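Local coordinates for spindle pole body-associated protein VIK1 (Saccharomyces cerevisiae, PDB 2O0A) that recruits the minus end-directed motor KAR3 to microtubules and targets or maintains it at the spindle pole body, at residues A[12-17]-A[80-85]; A[25-30]-A[263-268]; A[59-64]-A[278-283]; A[95-100]-A[224-229]. All coordinates share one frame; numbering follows the deposited sequence.

Contact 1: residues A[12-17]-A[80-85]; sequences SRRLEN and YSVYHD
Val82 carries this contact: its two methyl groups press onto helix 4-23, against Asn17, Arg14 and Arg13. With CG1 anti to its own backbone N (chi1 176°), Val82 sends that methyl to Asn17, whose CB lies 3.5 Å from Val82 CG1, the tightest touch between the two segments. Its other branch, Val82 CG2, meets Arg14 CG 4.1 Å away, the extended arginine crossing the valine at about a right angle. Arg13 adds its CB to the same methyl, while its guanidinium turns away to a salt bridge with Glu79 and another with Glu16 whose hydrogen bond is weak. Where they overlap, Asn17 and Val82 run antiparallel. In the motor homology domain, helix 4-23 precedes the first strand of the central sheet, a position consistent with the end of the Kinesin-14 neck, and it packs on helix 72-89 at a crossing angle of -50°. Helix 72-89 is kinked here, the N atoms of Val82 and Tyr83 making no bond to the preceding turn. Asn17 CG stands anti to its backbone N (chi1 -172°), carrying the amide toward helix 72-89, and the turn about chi2 sets OD1 3.9 Å from Tyr83 CA; this oxygen accepts a hydrogen bond from Arg27. An alanine in place of Asn17 would keep the CB contact but would probably lose the packing of the amide on Val82 CG1 and the acceptor for Arg27. Tyr83 directs its ring away from helix 4-23, to meet that of Phe265.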
# COMPACT_ATOMS: atom_id res chain seq x y z
N SER A 12 17.61 -11.82 2.95
CA SER A 12 16.34 -12.52 3.08
C SER A 12 15.24 -11.84 2.28
O SER A 12 14.49 -12.50 1.57
CB SER A 12 15.92 -12.66 4.53
OG SER A 12 14.83 -13.55 4.61
N ARG A 13 15.13 -10.52 2.38
CA ARG A 13 14.04 -9.84 1.66
C ARG A 13 14.18 -9.94 0.14
O ARG A 13 13.17 -9.99 -0.58
CB ARG A 13 13.90 -8.38 2.12
CG ARG A 13 13.59 -8.25 3.60
CD ARG A 13 12.34 -8.99 4.03
NE ARG A 13 12.06 -8.71 5.44
CZ ARG A 13 12.53 -9.41 6.47
NH1 ARG A 13 13.29 -10.49 6.28
NH2 ARG A 13 12.23 -9.04 7.70
N ARG A 14 15.42 -9.96 -0.35
CA ARG A 14 15.68 -10.18 -1.77
C ARG A 14 15.24 -11.58 -2.19
O ARG A 14 14.59 -11.75 -3.22
CB ARG A 14 17.15 -9.94 -2.09
CG ARG A 14 17.50 -8.46 -2.15
CD ARG A 14 18.99 -8.25 -2.45
NE ARG A 14 19.43 -6.88 -2.19
CZ ARG A 14 20.70 -6.49 -2.19
NH1 ARG A 14 21.68 -7.37 -2.43
NH2 ARG A 14 21.00 -5.23 -1.95
N LEU A 15 15.59 -12.58 -1.38
CA LEU A 15 15.20 -13.97 -1.68
C LEU A 15 13.68 -14.17 -1.58
O LEU A 15 13.07 -14.86 -2.41
CB LEU A 15 15.93 -14.96 -0.75
CG LEU A 15 17.42 -15.26 -0.95
CD1 LEU A 15 17.89 -16.22 0.14
CD2 LEU A 15 17.69 -15.87 -2.31
N GLU A 16 13.05 -13.53 -0.60
CA GLU A 16 11.60 -13.64 -0.43
C GLU A 16 10.88 -13.08 -1.63
O GLU A 16 9.92 -13.67 -2.13
CB GLU A 16 11.16 -12.86 0.80
CG GLU A 16 11.56 -13.48 2.10
CD GLU A 16 11.41 -12.52 3.26
OE1 GLU A 16 10.31 -11.90 3.40
OE2 GLU A 16 12.39 -12.40 4.03
N ASN A 17 11.34 -11.92 -2.10
CA ASN A 17 10.72 -11.30 -3.26
C ASN A 17 10.85 -12.16 -4.52
O ASN A 17 9.93 -12.23 -5.33
CB ASN A 17 11.33 -9.92 -3.51
CG ASN A 17 10.59 -9.16 -4.57
OD1 ASN A 17 9.44 -8.75 -4.36
ND2 ASN A 17 11.20 -9.01 -5.74
N TYR A 80 9.64 -2.93 2.22
CA TYR A 80 8.94 -2.60 0.98
C TYR A 80 9.89 -2.34 -0.20
O TYR A 80 9.50 -2.55 -1.36
CB TYR A 80 8.07 -1.37 1.25
CG TYR A 80 7.28 -0.87 0.08
CD1 TYR A 80 6.13 -1.53 -0.35
CD2 TYR A 80 7.67 0.31 -0.57
CE1 TYR A 80 5.40 -1.04 -1.42
CE2 TYR A 80 6.93 0.79 -1.63
CZ TYR A 80 5.81 0.12 -2.04
OH TYR A 80 5.11 0.63 -3.11
N SER A 81 11.11 -1.91 0.09
CA SER A 81 12.00 -1.39 -0.95
C SER A 81 12.40 -2.40 -2.03
O SER A 81 12.59 -2.02 -3.18
CB SER A 81 13.26 -0.76 -0.33
OG SER A 81 14.06 -1.76 0.25
N VAL A 82 12.53 -3.68 -1.69
CA VAL A 82 12.86 -4.67 -2.72
C VAL A 82 11.77 -4.77 -3.81
O VAL A 82 12.07 -4.77 -5.02
CB VAL A 82 13.16 -6.06 -2.10
CG1 VAL A 82 13.41 -7.08 -3.18
CG2 VAL A 82 14.36 -5.97 -1.13
N TYR A 83 10.51 -4.84 -3.38
CA TYR A 83 9.38 -4.81 -4.30
C TYR A 83 9.36 -3.51 -5.12
O TYR A 83 9.21 -3.53 -6.35
CB TYR A 83 8.10 -4.94 -3.48
CG TYR A 83 6.83 -4.55 -4.17
CD1 TYR A 83 6.23 -5.40 -5.10
CD2 TYR A 83 6.19 -3.32 -3.90
CE1 TYR A 83 5.05 -5.07 -5.73
CE2 TYR A 83 5.00 -2.98 -4.52
CZ TYR A 83 4.42 -3.85 -5.44
OH TYR A 83 3.24 -3.57 -6.06
N HIS A 84 9.48 -2.38 -4.43
CA HIS A 84 9.47 -1.08 -5.08
C HIS A 84 10.56 -0.97 -6.14
O HIS A 84 10.28 -0.59 -7.27
CB HIS A 84 9.63 0.01 -4.02
CG HIS A 84 9.91 1.37 -4.58
ND1 HIS A 84 8.92 2.21 -5.02
CD2 HIS A 84 11.08 2.02 -4.77
CE1 HIS A 84 9.46 3.33 -5.46
NE2 HIS A 84 10.77 3.24 -5.31
N ASP A 85 11.77 -1.35 -5.76
CA ASP A 85 12.92 -1.25 -6.67
C ASP A 85 12.71 -2.15 -7.88
O ASP A 85 12.99 -1.74 -9.00
CB ASP A 85 14.22 -1.61 -5.96
CG ASP A 85 14.68 -0.55 -4.97
OD1 ASP A 85 14.14 0.58 -4.97
OD2 ASP A 85 15.61 -0.86 -4.19

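Contact 2: residues A[25-30]-A[263-268]; sequences TMRCYA and KSFFLL
Two neighbouring parallel strands of the central sheet of the kinesin-like motor fold meet here, 27-32 from near the N terminus and 265-270 from near the C terminus. Three backbone bonds join them: Phe266 N to Arg27 O at 2.9 Å, Tyr29 N to Phe266 O, and Leu268 N to Tyr29 O. The last is nearly straight and runs almost along the C=O axis, whereas Phe266 N sits above the carbonyl plane of Arg27. On the side facing helix 72-89, the rings of Tyr29 and Phe265 form an offset stack, their planes only 8° apart and centroids 4.4 Å apart. Phe265 CG anti to its backbone N swings the ring toward the neighbouring strand. Beyond the stack, Arg27 extends past the Phe265 ring. Its guanidinium lies 4.2 Å (NH1) from Lys263 NZ, a pairing of like charges that Glu21, bridged to both, probably offsets. A water ties this end together, accepting from Arg27 N and NH1 and donating to Ser264 O. The opposite face, covered by helix 276-289, carries Cys28, whose SG touches Leu268 CD1. There too Met26, bent at chi2 and chi3, makes a Met-aromatic contact, SD lying at the edge of the Phe266 ring, 3.8 Å from CE2.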
# COMPACT_ATOMS: atom_id res chain seq x y z
N THR A 25 2.57 -15.31 -6.59
CA THR A 25 1.80 -15.08 -5.38
C THR A 25 1.34 -13.63 -5.29
O THR A 25 2.09 -12.72 -5.66
CB THR A 25 2.66 -15.39 -4.12
OG1 THR A 25 3.42 -16.59 -4.33
CG2 THR A 25 1.77 -15.58 -2.91
N MET A 26 0.12 -13.43 -4.80
CA MET A 26 -0.38 -12.08 -4.54
C MET A 26 0.16 -11.60 -3.20
O MET A 26 -0.09 -12.23 -2.16
CB MET A 26 -1.92 -12.05 -4.55
CG MET A 26 -2.51 -10.71 -4.18
SD MET A 26 -1.99 -9.40 -5.31
CE MET A 26 -2.90 -9.84 -6.77
N ARG A 27 0.91 -10.50 -3.22
CA ARG A 27 1.58 -9.99 -2.02
C ARG A 27 0.57 -9.49 -1.00
O ARG A 27 -0.30 -8.67 -1.30
CB ARG A 27 2.54 -8.86 -2.39
CG ARG A 27 3.82 -9.33 -3.01
CD ARG A 27 4.60 -8.16 -3.60
NE ARG A 27 5.85 -8.65 -4.19
CZ ARG A 27 5.95 -9.17 -5.40
NH1 ARG A 27 4.88 -9.31 -6.17
NH2 ARG A 27 7.13 -9.57 -5.85
N CYS A 28 0.69 -10.02 0.23
CA CYS A 28 -0.16 -9.62 1.35
C CYS A 28 0.65 -9.70 2.63
O CYS A 28 1.12 -10.77 3.04
CB CYS A 28 -1.41 -10.49 1.41
SG CYS A 28 -2.63 -9.95 2.62
N TYR A 29 0.86 -8.53 3.23
CA TYR A 29 1.71 -8.39 4.40
C TYR A 29 0.89 -7.88 5.56
O TYR A 29 0.02 -7.05 5.35
CB TYR A 29 2.81 -7.39 4.09
CG TYR A 29 3.86 -7.94 3.15
CD1 TYR A 29 5.11 -8.30 3.65
CD2 TYR A 29 3.62 -8.10 1.77
CE1 TYR A 29 6.09 -8.81 2.81
CE2 TYR A 29 4.60 -8.61 0.92
CZ TYR A 29 5.82 -8.96 1.45
OH TYR A 29 6.81 -9.46 0.63
N ALA A 30 1.17 -8.38 6.77
CA ALA A 30 0.51 -7.86 7.97
C ALA A 30 1.49 -7.01 8.74
O ALA A 30 2.61 -7.44 9.01
CB ALA A 30 0.03 -9.03 8.84
N LYS A 263 1.06 -4.34 -10.80
CA LYS A 263 1.59 -5.20 -9.76
C LYS A 263 1.06 -4.70 -8.43
O LYS A 263 1.04 -3.50 -8.20
CB LYS A 263 3.12 -5.16 -9.71
CG LYS A 263 3.83 -5.66 -10.95
CD LYS A 263 3.76 -7.17 -11.05
CE LYS A 263 4.79 -7.86 -10.17
NZ LYS A 263 4.69 -9.35 -10.32
N SER A 264 0.64 -5.62 -7.57
CA SER A 264 0.02 -5.27 -6.28
C SER A 264 0.80 -5.67 -5.04
O SER A 264 1.54 -6.66 -5.00
CB SER A 264 -1.40 -5.87 -6.16
OG SER A 264 -2.27 -5.42 -7.18
N PHE A 265 0.60 -4.89 -3.98
CA PHE A 265 1.16 -5.20 -2.68
C PHE A 265 0.09 -4.81 -1.67
O PHE A 265 -0.17 -3.61 -1.48
CB PHE A 265 2.43 -4.35 -2.48
CG PHE A 265 3.24 -4.66 -1.23
CD1 PHE A 265 4.57 -5.08 -1.35
CD2 PHE A 265 2.73 -4.43 0.06
CE1 PHE A 265 5.38 -5.31 -0.23
CE2 PHE A 265 3.52 -4.68 1.20
CZ PHE A 265 4.86 -5.11 1.05
N PHE A 266 -0.54 -5.80 -1.02
CA PHE A 266 -1.54 -5.49 0.00
C PHE A 266 -0.87 -5.41 1.36
O PHE A 266 -0.09 -6.29 1.73
CB PHE A 266 -2.64 -6.55 0.01
CG PHE A 266 -3.59 -6.45 -1.15
CD1 PHE A 266 -4.79 -5.75 -1.03
CD2 PHE A 266 -3.27 -7.03 -2.39
CE1 PHE A 266 -5.67 -5.66 -2.13
CE2 PHE A 266 -4.15 -6.93 -3.48
CZ PHE A 266 -5.34 -6.25 -3.34
N LEU A 267 -1.20 -4.36 2.10
CA LEU A 267 -0.66 -4.13 3.43
C LEU A 267 -1.84 -4.04 4.40
O LEU A 267 -2.70 -3.17 4.26
CB LEU A 267 0.16 -2.83 3.45
CG LEU A 267 0.80 -2.52 4.80
CD1 LEU A 267 1.81 -3.60 5.22
CD2 LEU A 267 1.47 -1.12 4.79
N LEU A 268 -1.89 -4.96 5.36
CA LEU A 268 -2.97 -4.97 6.34
C LEU A 268 -2.44 -4.49 7.67
O LEU A 268 -1.58 -5.13 8.27
CB LEU A 268 -3.62 -6.36 6.44
CG LEU A 268 -4.69 -6.56 5.34
CD1 LEU A 268 -4.09 -6.60 3.94
CD2 LEU A 268 -5.46 -7.83 5.58
O HOH W 1 1.91 -9.22 -5.73

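Contact 3: residues A[59-64]-A[278-283]; sequences YKFNRV and KLLTIS
Tyr59 and Phe61 both hold CG anti to the carbonyl carbon (chi1 -62° and -67°), and their rings reach the same turn of helix 276-289. Ser283 takes the crowded position between backbone N and carbonyl carbon (chi1 78°), which lets its OG donate back to Leu280 O at 2.6 Å, on a lone pair. Leu280 carries the packing. Its CB sits squarely over the centre of the Tyr59 ring, 3.5 Å from the centroid, a CH-pi contact, while CD1 lies near Tyr59 CD2 and CE2 and CD2 near Tyr59 CB and CG. This joins the last helix of the modelled chain to strand 58-60, an outer strand of the small three-stranded antiparallel sheet beside the central sheet of the motor fold. Phe61, just past that strand, brings CZ to 3.4 Å from Ser283 OG and turns the edge of its ring to Leu280 CD2. One water, in the plane of the Tyr59 ring at its edge, lies 2.8 Å from Tyr59 OH and also bonds Thr281 OG1. Another donates to both Lys60 O and Ser283 OG, so the buried serine oxygen is engaged twice; Lys60 O also accepts from Gln287.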
# COMPACT_ATOMS: atom_id res chain seq x y z
N TYR A 59 -3.85 -17.94 9.72
CA TYR A 59 -3.78 -16.91 8.69
C TYR A 59 -2.32 -16.63 8.34
O TYR A 59 -1.55 -16.18 9.17
CB TYR A 59 -4.46 -15.62 9.17
CG TYR A 59 -5.93 -15.79 9.46
CD1 TYR A 59 -6.87 -15.73 8.45
CD2 TYR A 59 -6.37 -16.04 10.77
CE1 TYR A 59 -8.22 -15.88 8.72
CE2 TYR A 59 -7.72 -16.20 11.05
CZ TYR A 59 -8.63 -16.13 10.01
OH TYR A 59 -9.97 -16.28 10.26
N LYS A 60 -1.97 -16.93 7.10
CA LYS A 60 -0.60 -16.73 6.61
C LYS A 60 -0.48 -15.44 5.80
O LYS A 60 -1.46 -14.96 5.21
CB LYS A 60 -0.14 -17.93 5.78
CG LYS A 60 -0.15 -19.23 6.56
CD LYS A 60 0.62 -20.31 5.84
CE LYS A 60 -0.05 -21.65 6.02
NZ LYS A 60 0.40 -22.63 4.99
N PHE A 61 0.74 -14.91 5.79
CA PHE A 61 1.07 -13.68 5.06
C PHE A 61 2.46 -13.87 4.48
O PHE A 61 3.23 -14.72 4.95
CB PHE A 61 1.11 -12.51 6.03
CG PHE A 61 -0.24 -12.15 6.61
CD1 PHE A 61 -1.02 -11.17 6.02
CD2 PHE A 61 -0.72 -12.81 7.73
CE1 PHE A 61 -2.26 -10.85 6.53
CE2 PHE A 61 -1.97 -12.50 8.26
CZ PHE A 61 -2.74 -11.51 7.66
N ASN A 62 2.81 -13.08 3.48
CA ASN A 62 4.18 -13.15 2.99
C ASN A 62 5.16 -12.85 4.12
O ASN A 62 6.22 -13.49 4.24
CB ASN A 62 4.37 -12.24 1.78
CG ASN A 62 3.51 -12.67 0.61
OD1 ASN A 62 2.57 -11.98 0.25
ND2 ASN A 62 3.78 -13.84 0.05
N ARG A 63 4.80 -11.89 4.98
CA ARG A 63 5.55 -11.61 6.19
C ARG A 63 4.62 -10.89 7.17
O ARG A 63 3.75 -10.13 6.75
CB ARG A 63 6.79 -10.75 5.87
CG ARG A 63 7.64 -10.39 7.07
CD ARG A 63 9.07 -10.09 6.68
NE ARG A 63 9.85 -11.26 6.26
CZ ARG A 63 10.39 -12.15 7.09
NH1 ARG A 63 10.24 -12.03 8.41
NH2 ARG A 63 11.10 -13.16 6.60
N VAL A 64 4.81 -11.18 8.46
CA VAL A 64 4.16 -10.48 9.57
C VAL A 64 5.21 -9.59 10.21
O VAL A 64 6.27 -10.05 10.67
CB VAL A 64 3.55 -11.49 10.59
CG1 VAL A 64 3.05 -10.75 11.84
CG2 VAL A 64 2.42 -12.24 9.91
N LYS A 278 -12.12 -9.72 10.94
CA LYS A 278 -12.58 -9.38 9.60
C LYS A 278 -11.40 -9.16 8.66
O LYS A 278 -11.39 -9.66 7.53
CB LYS A 278 -13.46 -8.14 9.64
CG LYS A 278 -14.87 -8.42 10.16
CD LYS A 278 -15.86 -8.47 9.03
CE LYS A 278 -17.25 -8.00 9.47
NZ LYS A 278 -17.83 -8.83 10.57
N LEU A 279 -10.40 -8.42 9.14
CA LEU A 279 -9.20 -8.17 8.35
C LEU A 279 -8.41 -9.46 8.08
O LEU A 279 -7.88 -9.65 6.98
CB LEU A 279 -8.32 -7.06 8.97
CG LEU A 279 -8.64 -5.60 8.55
CD1 LEU A 279 -10.07 -5.16 8.85
CD2 LEU A 279 -7.64 -4.58 9.12
N LEU A 280 -8.37 -10.37 9.05
CA LEU A 280 -7.77 -11.68 8.80
C LEU A 280 -8.54 -12.43 7.71
O LEU A 280 -7.95 -12.98 6.80
CB LEU A 280 -7.67 -12.51 10.08
CG LEU A 280 -6.70 -11.97 11.14
CD1 LEU A 280 -6.93 -12.71 12.45
CD2 LEU A 280 -5.24 -12.10 10.68
N THR A 281 -9.87 -12.43 7.79
CA THR A 281 -10.67 -13.07 6.74
C THR A 281 -10.38 -12.50 5.35
O THR A 281 -10.22 -13.24 4.37
CB THR A 281 -12.17 -13.00 7.08
OG1 THR A 281 -12.40 -13.74 8.27
CG2 THR A 281 -13.02 -13.57 5.93
N ILE A 282 -10.28 -11.18 5.26
CA ILE A 282 -10.00 -10.51 3.99
C ILE A 282 -8.63 -10.90 3.47
O ILE A 282 -8.47 -11.14 2.28
CB ILE A 282 -10.19 -9.00 4.12
CG1 ILE A 282 -11.67 -8.72 4.41
CG2 ILE A 282 -9.74 -8.27 2.84
CD1 ILE A 282 -12.01 -7.30 4.73
N SER A 283 -7.67 -11.01 4.38
CA SER A 283 -6.31 -11.41 4.01
C SER A 283 -6.31 -12.76 3.31
O SER A 283 -5.53 -12.99 2.39
CB SER A 283 -5.37 -11.38 5.23
OG SER A 283 -5.54 -12.53 6.06
O HOH W 2 -11.81 -16.27 8.14
O HOH W 3 -4.23 -14.83 5.50

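Contact 4: residues A[95-100]-A[224-229]; sequences NLISLS and YFIELN
Five backbone hydrogen bonds zip strands 94-99 and 221-228 together in parallel, the straightest being Leu228 N to Ser98 O at 2.9 Å and 176°. Leu96 and Ser98 each donate and accept, and Ser100 N closes the series on Leu228 O. These strands of the motor fold's central sheet probably correspond to those leading into the P-loop and switch II of kinesins, but Vik1 has no nucleotide-binding site. At this end a water bonds Ser98 OG (2.7 Å) and Ser100 OG, and it donates to Asn229 OD1. The amide of Asn229 is thus gripped from both ends, since its ND2 bonds Glu227 OE2 at 3.2 Å, from above the carboxylate plane, and also Asp188; Glu227 in turn is salt-bridged to Arg108. A leucine in place of Asn229 would lose the water's acceptor and the link to the two carboxylates, and would probably disturb the strand ends. At the other end Asn95 turns its amide away from strand 221-228, to Thr262 and Ser264. On the face carrying Leu96, the Phe225 ring points the same way, its CD1 3.8 Å from Leu96 CG, and helix 105-116 covers the ring. On the opposite face Ile97 lies alongside Ile226 and Leu99 alongside Leu228. Helix 250-261 packs on Ile226, while the tips of the leucine pair meet methyl to methyl, Leu99 CD1 to Leu228 CD1 at 4.2 Å.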
# COMPACT_ATOMS: atom_id res chain seq x y z
N ASN A 95 1.44 -0.91 -7.31
CA ASN A 95 0.64 -0.30 -6.26
C ASN A 95 1.02 -0.75 -4.87
O ASN A 95 1.75 -1.73 -4.68
CB ASN A 95 -0.87 -0.50 -6.53
CG ASN A 95 -1.33 -1.93 -6.33
OD1 ASN A 95 -1.18 -2.51 -5.25
ND2 ASN A 95 -1.93 -2.51 -7.37
N LEU A 96 0.52 0.02 -3.90
CA LEU A 96 0.52 -0.36 -2.50
C LEU A 96 -0.89 -0.09 -2.02
O LEU A 96 -1.35 1.05 -2.03
CB LEU A 96 1.55 0.47 -1.72
CG LEU A 96 1.55 0.36 -0.20
CD1 LEU A 96 1.67 -1.10 0.24
CD2 LEU A 96 2.65 1.22 0.44
N ILE A 97 -1.60 -1.15 -1.64
CA ILE A 97 -2.99 -1.04 -1.18
C ILE A 97 -2.99 -1.28 0.32
O ILE A 97 -2.75 -2.41 0.76
CB ILE A 97 -3.90 -2.03 -1.94
CG1 ILE A 97 -3.92 -1.66 -3.42
CG2 ILE A 97 -5.35 -1.99 -1.34
CD1 ILE A 97 -4.50 -2.73 -4.34
N SER A 98 -3.22 -0.21 1.08
CA SER A 98 -3.09 -0.23 2.53
C SER A 98 -4.46 -0.21 3.20
O SER A 98 -5.25 0.70 2.96
CB SER A 98 -2.23 0.94 3.00
OG SER A 98 -2.07 0.91 4.42
N LEU A 99 -4.73 -1.24 4.01
CA LEU A 99 -5.98 -1.35 4.78
C LEU A 99 -5.69 -1.03 6.24
O LEU A 99 -4.77 -1.61 6.85
CB LEU A 99 -6.53 -2.78 4.67
CG LEU A 99 -7.29 -3.16 3.40
CD1 LEU A 99 -6.44 -3.05 2.16
CD2 LEU A 99 -7.86 -4.57 3.52
N SER A 100 -6.48 -0.12 6.79
CA SER A 100 -6.31 0.35 8.16
C SER A 100 -7.69 0.56 8.74
O SER A 100 -8.63 0.78 7.99
CB SER A 100 -5.57 1.67 8.18
OG SER A 100 -4.19 1.52 7.79
N TYR A 224 0.56 3.60 -7.54
CA TYR A 224 -0.69 4.00 -6.88
C TYR A 224 -0.67 3.56 -5.44
O TYR A 224 -0.49 2.37 -5.17
CB TYR A 224 -1.92 3.39 -7.57
CG TYR A 224 -1.97 3.68 -9.04
CD1 TYR A 224 -2.76 4.73 -9.53
CD2 TYR A 224 -1.25 2.89 -9.95
CE1 TYR A 224 -2.81 5.00 -10.91
CE2 TYR A 224 -1.30 3.17 -11.32
CZ TYR A 224 -2.07 4.21 -11.77
OH TYR A 224 -2.13 4.46 -13.13
N PHE A 225 -0.86 4.51 -4.53
CA PHE A 225 -1.02 4.21 -3.11
C PHE A 225 -2.48 4.37 -2.76
O PHE A 225 -3.04 5.48 -2.83
CB PHE A 225 -0.14 5.15 -2.29
CG PHE A 225 -0.27 5.00 -0.80
CD1 PHE A 225 -0.12 3.76 -0.19
CD2 PHE A 225 -0.46 6.13 -0.01
CE1 PHE A 225 -0.21 3.64 1.21
CE2 PHE A 225 -0.54 6.01 1.39
CZ PHE A 225 -0.42 4.76 2.00
N ILE A 226 -3.11 3.26 -2.40
CA ILE A 226 -4.54 3.23 -2.11
C ILE A 226 -4.70 3.13 -0.59
O ILE A 226 -4.11 2.26 0.04
CB ILE A 226 -5.22 2.03 -2.80
CG1 ILE A 226 -5.06 2.13 -4.32
CG2 ILE A 226 -6.68 1.90 -2.35
CD1 ILE A 226 -5.65 3.39 -4.95
N GLU A 227 -5.49 4.04 -0.00
CA GLU A 227 -5.75 4.01 1.43
C GLU A 227 -7.22 3.66 1.66
O GLU A 227 -8.12 4.39 1.26
CB GLU A 227 -5.41 5.34 2.08
CG GLU A 227 -3.92 5.61 2.12
CD GLU A 227 -3.60 6.99 2.65
OE1 GLU A 227 -3.55 7.94 1.84
OE2 GLU A 227 -3.38 7.12 3.85
N LEU A 228 -7.43 2.53 2.32
CA LEU A 228 -8.75 2.14 2.78
C LEU A 228 -8.66 2.13 4.30
O LEU A 228 -8.26 1.14 4.88
CB LEU A 228 -9.13 0.78 2.21
CG LEU A 228 -9.34 0.73 0.70
CD1 LEU A 228 -9.21 -0.67 0.18
CD2 LEU A 228 -10.69 1.37 0.34
N ASN A 229 -9.00 3.25 4.93
CA ASN A 229 -8.51 3.50 6.30
C ASN A 229 -9.60 3.48 7.39
O ASN A 229 -9.38 3.97 8.50
CB ASN A 229 -7.68 4.79 6.38
CG ASN A 229 -6.31 4.68 5.69
OD1 ASN A 229 -5.92 3.63 5.12
ND2 ASN A 229 -5.56 5.78 5.73
O HOH W 4 -3.26 3.02 5.56

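How the contacts relate
Contacts 2 and 4 are successive pairings in one sheet, their centres about 10 Å apart: strand 265-270 lies between strands 27-32 and 94-99, with Leu267 N bonded to Ile97 O at 2.8 Å. Contact 1 lies on the side of that sheet bearing Phe265, and Tyr83 OH reaches Asn95 O at 2.7 Å. Contact 3 brings the chain beside strand 27-32 together with the helix on the face opposite contact 1. The centres of contacts 2 and 3 are about 9 Å apart, and Asn62 OD1 meets Cys28 N between them. Glu16 of contact 1 and Arg63 of contact 3 form a salt bridge. No nucleotide site exists to relate them to; a bound ethanediol, probably from crystallisation, lies about 6 Å from the Ser100 side chain in contact 4.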